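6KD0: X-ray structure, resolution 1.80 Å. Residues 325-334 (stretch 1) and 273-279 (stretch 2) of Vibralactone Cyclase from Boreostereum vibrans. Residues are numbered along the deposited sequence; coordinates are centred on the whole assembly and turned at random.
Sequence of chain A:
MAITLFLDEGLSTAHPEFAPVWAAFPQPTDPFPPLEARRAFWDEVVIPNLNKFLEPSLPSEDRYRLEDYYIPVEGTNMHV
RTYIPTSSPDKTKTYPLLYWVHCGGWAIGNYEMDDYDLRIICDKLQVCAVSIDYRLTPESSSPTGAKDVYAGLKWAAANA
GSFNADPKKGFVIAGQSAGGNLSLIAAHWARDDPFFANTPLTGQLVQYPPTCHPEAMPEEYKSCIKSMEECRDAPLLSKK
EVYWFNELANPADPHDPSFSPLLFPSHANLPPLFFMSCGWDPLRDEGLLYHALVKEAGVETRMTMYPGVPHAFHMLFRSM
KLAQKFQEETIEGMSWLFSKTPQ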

# COMPACT_ATOMS: atom_id res chain seq x y z
N LYS A 325 -5.38 5.26 15.27
CA LYS A 325 -6.70 5.24 14.65
C LYS A 325 -6.59 4.94 13.17
O LYS A 325 -7.42 4.20 12.61
CB LYS A 325 -7.41 6.57 14.89
CG LYS A 325 -8.86 6.56 14.46
CD LYS A 325 -9.61 7.80 14.93
CE LYS A 325 -11.00 7.89 14.30
NZ LYS A 325 -11.13 9.11 13.43
N PHE A 326 -5.56 5.49 12.52
CA PHE A 326 -5.30 5.17 11.12
C PHE A 326 -5.11 3.66 10.92
O PHE A 326 -5.68 3.07 9.99
CB PHE A 326 -4.06 5.95 10.64
CG PHE A 326 -3.86 5.92 9.13
CD1 PHE A 326 -3.30 4.81 8.50
CD2 PHE A 326 -4.21 7.01 8.35
CE1 PHE A 326 -3.12 4.79 7.10
CE2 PHE A 326 -4.03 7.00 6.96
CZ PHE A 326 -3.48 5.89 6.35
N GLN A 327 -4.33 3.02 11.79
CA GLN A 327 -4.17 1.57 11.63
C GLN A 327 -5.46 0.82 11.92
O GLN A 327 -5.80 -0.15 11.22
CB GLN A 327 -3.03 1.03 12.49
CG GLN A 327 -2.73 -0.44 12.23
CD GLN A 327 -2.23 -0.72 10.81
OE1 GLN A 327 -1.83 0.19 10.08
NE2 GLN A 327 -2.23 -1.99 10.42
N GLU A 328 -6.22 1.28 12.92
CA GLU A 328 -7.51 0.65 13.24
C GLU A 328 -8.48 0.76 12.07
O GLU A 328 -9.20 -0.18 11.76
CB GLU A 328 -8.12 1.28 14.49
CG GLU A 328 -7.39 0.94 15.79
CD GLU A 328 -7.82 1.85 16.94
OE1 GLU A 328 -8.84 2.56 16.79
OE2 GLU A 328 -7.13 1.86 17.99
N GLU A 329 -8.50 1.92 11.41
CA GLU A 329 -9.38 2.10 10.26
C GLU A 329 -8.88 1.33 9.04
O GLU A 329 -9.70 0.90 8.21
CB GLU A 329 -9.53 3.58 9.94
CG GLU A 329 -10.49 3.85 8.78
CD GLU A 329 -11.15 5.22 8.85
OE1 GLU A 329 -12.19 5.41 8.17
OE2 GLU A 329 -10.62 6.09 9.57
N THR A 330 -7.56 1.15 8.90
CA THR A 330 -7.04 0.22 7.90
C THR A 330 -7.63 -1.16 8.10
O THR A 330 -8.14 -1.79 7.16
CB THR A 330 -5.50 0.14 7.99
OG1 THR A 330 -4.92 1.41 7.67
CG2 THR A 330 -4.96 -0.92 7.03
N ILE A 331 -7.58 -1.64 9.34
CA ILE A 331 -8.08 -2.98 9.65
C ILE A 331 -9.59 -3.05 9.45
O ILE A 331 -10.11 -4.07 8.98
CB ILE A 331 -7.65 -3.38 11.07
CG1 ILE A 331 -6.13 -3.54 11.13
CG2 ILE A 331 -8.35 -4.65 11.49
CD1 ILE A 331 -5.59 -3.74 12.53
N GLU A 332 -10.31 -1.97 9.77
CA GLU A 332 -11.76 -1.92 9.55
C GLU A 332 -12.09 -1.94 8.06
O GLU A 332 -13.09 -2.54 7.65
CB GLU A 332 -12.36 -0.66 10.18
CG GLU A 332 -12.69 -0.77 11.67
CD GLU A 332 -13.10 0.58 12.26
OE1 GLU A 332 -13.14 0.69 13.51
OE2 GLU A 332 -13.39 1.52 11.47
N GLY A 333 -11.29 -1.26 7.24
CA GLY A 333 -11.51 -1.33 5.80
C GLY A 333 -11.25 -2.72 5.25
O GLY A 333 -12.00 -3.22 4.40
N MET A 334 -10.19 -3.37 5.73
CA MET A 334 -9.99 -4.78 5.41
C MET A 334 -11.21 -5.61 5.79
O MET A 334 -11.64 -6.49 5.04
CB MET A 334 -8.75 -5.32 6.10
CG MET A 334 -7.45 -4.70 5.57
SD MET A 334 -5.99 -5.28 6.43
CE MET A 334 -4.72 -4.59 5.34
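Stretch 2 273-279: LFFMSCG

A glycine of the helix sets its CA over one face of an aromatic ring of the strand: Gly333 CA sits 3.5 Å from the centroid of the Phe274 ring, 10° off the ring normal, a CH-pi contact whose closest atom pair is Gly333 CA to Phe274 CE2 at 3.6 Å. The missing side chain makes this possible, since an ideal CB on Gly333 would point toward the strand and fall 2.5 Å from Phe274 CD1, a clash. Stretch 1 is helical throughout, part of a longer helix, with i to i+4 backbone hydrogen bonds from Glu329 N to Lys325 O (2.8 Å) through Met334 N to Thr330 O (3.0 Å). Stretch 2 runs as an extended strand from Leu273, and the chain turns a corner at Gly279. The two axes are nearly antiparallel, at 169° between their N-to-C directions, and approach to 9.3 Å. The backbones come nearest at the glycine: Gly333 CA to Phe274 CA is 6.1 Å, against 7.9 Å from Thr330 CA to Met276 CA. Phe274 and Met276, two residues apart, both direct CA-to-CB toward the helix, whereas Ser277 points away. Met276 places its methyl over one face of the Phe326 ring, CE lying 3.8 Å from the ring centroid and 10° off the normal, a second CH-pi contact. With chi1 m, chi2 t and chi3 p, Met276 also brings its SD to 3.3 Å from Thr330 OG1. Thr330 OG1 donates a hydrogen bond within the helix to Phe326 O, at 3.0 Å. Cys278 reaches the same phenyl ring obliquely, SG being 4.1 Å from Phe326 CE2. Beside the glycine, Glu329 packs its aliphatic CG 3.9 Å from Phe274 CZ, while its carboxylate is hydrogen-bonded elsewhere in the structure. No hydrogen bond joins the stretches; packing alone buries 350 Å² between them.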

# COMPACT_ATOMS: atom_id res chain seq x y z
N LEU A 273 -13.04 -0.86 -3.58
CA LEU A 273 -11.82 -0.13 -3.24
C LEU A 273 -12.02 0.68 -1.97
O LEU A 273 -12.91 1.54 -1.92
CB LEU A 273 -11.43 0.80 -4.39
CG LEU A 273 -10.29 1.76 -4.09
CD1 LEU A 273 -9.00 1.00 -3.81
CD2 LEU A 273 -10.11 2.71 -5.26
N PHE A 274 -11.16 0.44 -0.98
CA PHE A 274 -11.08 1.23 0.24
C PHE A 274 -9.80 2.06 0.15
O PHE A 274 -8.70 1.51 0.14
CB PHE A 274 -11.08 0.33 1.48
CG PHE A 274 -11.20 1.07 2.80
CD1 PHE A 274 -10.08 1.56 3.45
CD2 PHE A 274 -12.44 1.21 3.41
CE1 PHE A 274 -10.20 2.22 4.66
CE2 PHE A 274 -12.56 1.88 4.62
CZ PHE A 274 -11.44 2.38 5.25
N PHE A 275 -9.97 3.38 0.10
CA PHE A 275 -8.89 4.31 -0.20
C PHE A 275 -8.63 5.18 1.03
O PHE A 275 -9.57 5.73 1.61
CB PHE A 275 -9.26 5.18 -1.40
CG PHE A 275 -8.10 5.83 -2.06
CD1 PHE A 275 -7.49 6.94 -1.48
CD2 PHE A 275 -7.60 5.35 -3.27
CE1 PHE A 275 -6.40 7.55 -2.09
CE2 PHE A 275 -6.51 5.96 -3.87
CZ PHE A 275 -5.92 7.06 -3.28
N MET A 276 -7.37 5.28 1.43
CA MET A 276 -7.00 6.06 2.60
C MET A 276 -6.03 7.15 2.17
O MET A 276 -5.03 6.85 1.51
CB MET A 276 -6.37 5.18 3.68
CG MET A 276 -7.23 4.01 4.03
SD MET A 276 -6.52 3.03 5.35
CE MET A 276 -6.87 4.10 6.75
N SER A 277 -6.31 8.39 2.55
CA SER A 277 -5.56 9.54 2.10
C SER A 277 -5.06 10.35 3.29
O SER A 277 -5.74 10.46 4.31
CB SER A 277 -6.41 10.43 1.19
OG SER A 277 -5.63 11.46 0.58
N CYS A 278 -3.86 10.91 3.14
CA CYS A 278 -3.34 11.88 4.10
C CYS A 278 -3.45 13.27 3.49
O CYS A 278 -3.13 13.47 2.31
CB CYS A 278 -1.88 11.57 4.46
SG CYS A 278 -1.72 10.04 5.41
N GLY A 279 -3.87 14.24 4.30
CA GLY A 279 -4.19 15.55 3.76
C GLY A 279 -2.97 16.36 3.38
O GLY A 279 -3.00 17.13 2.42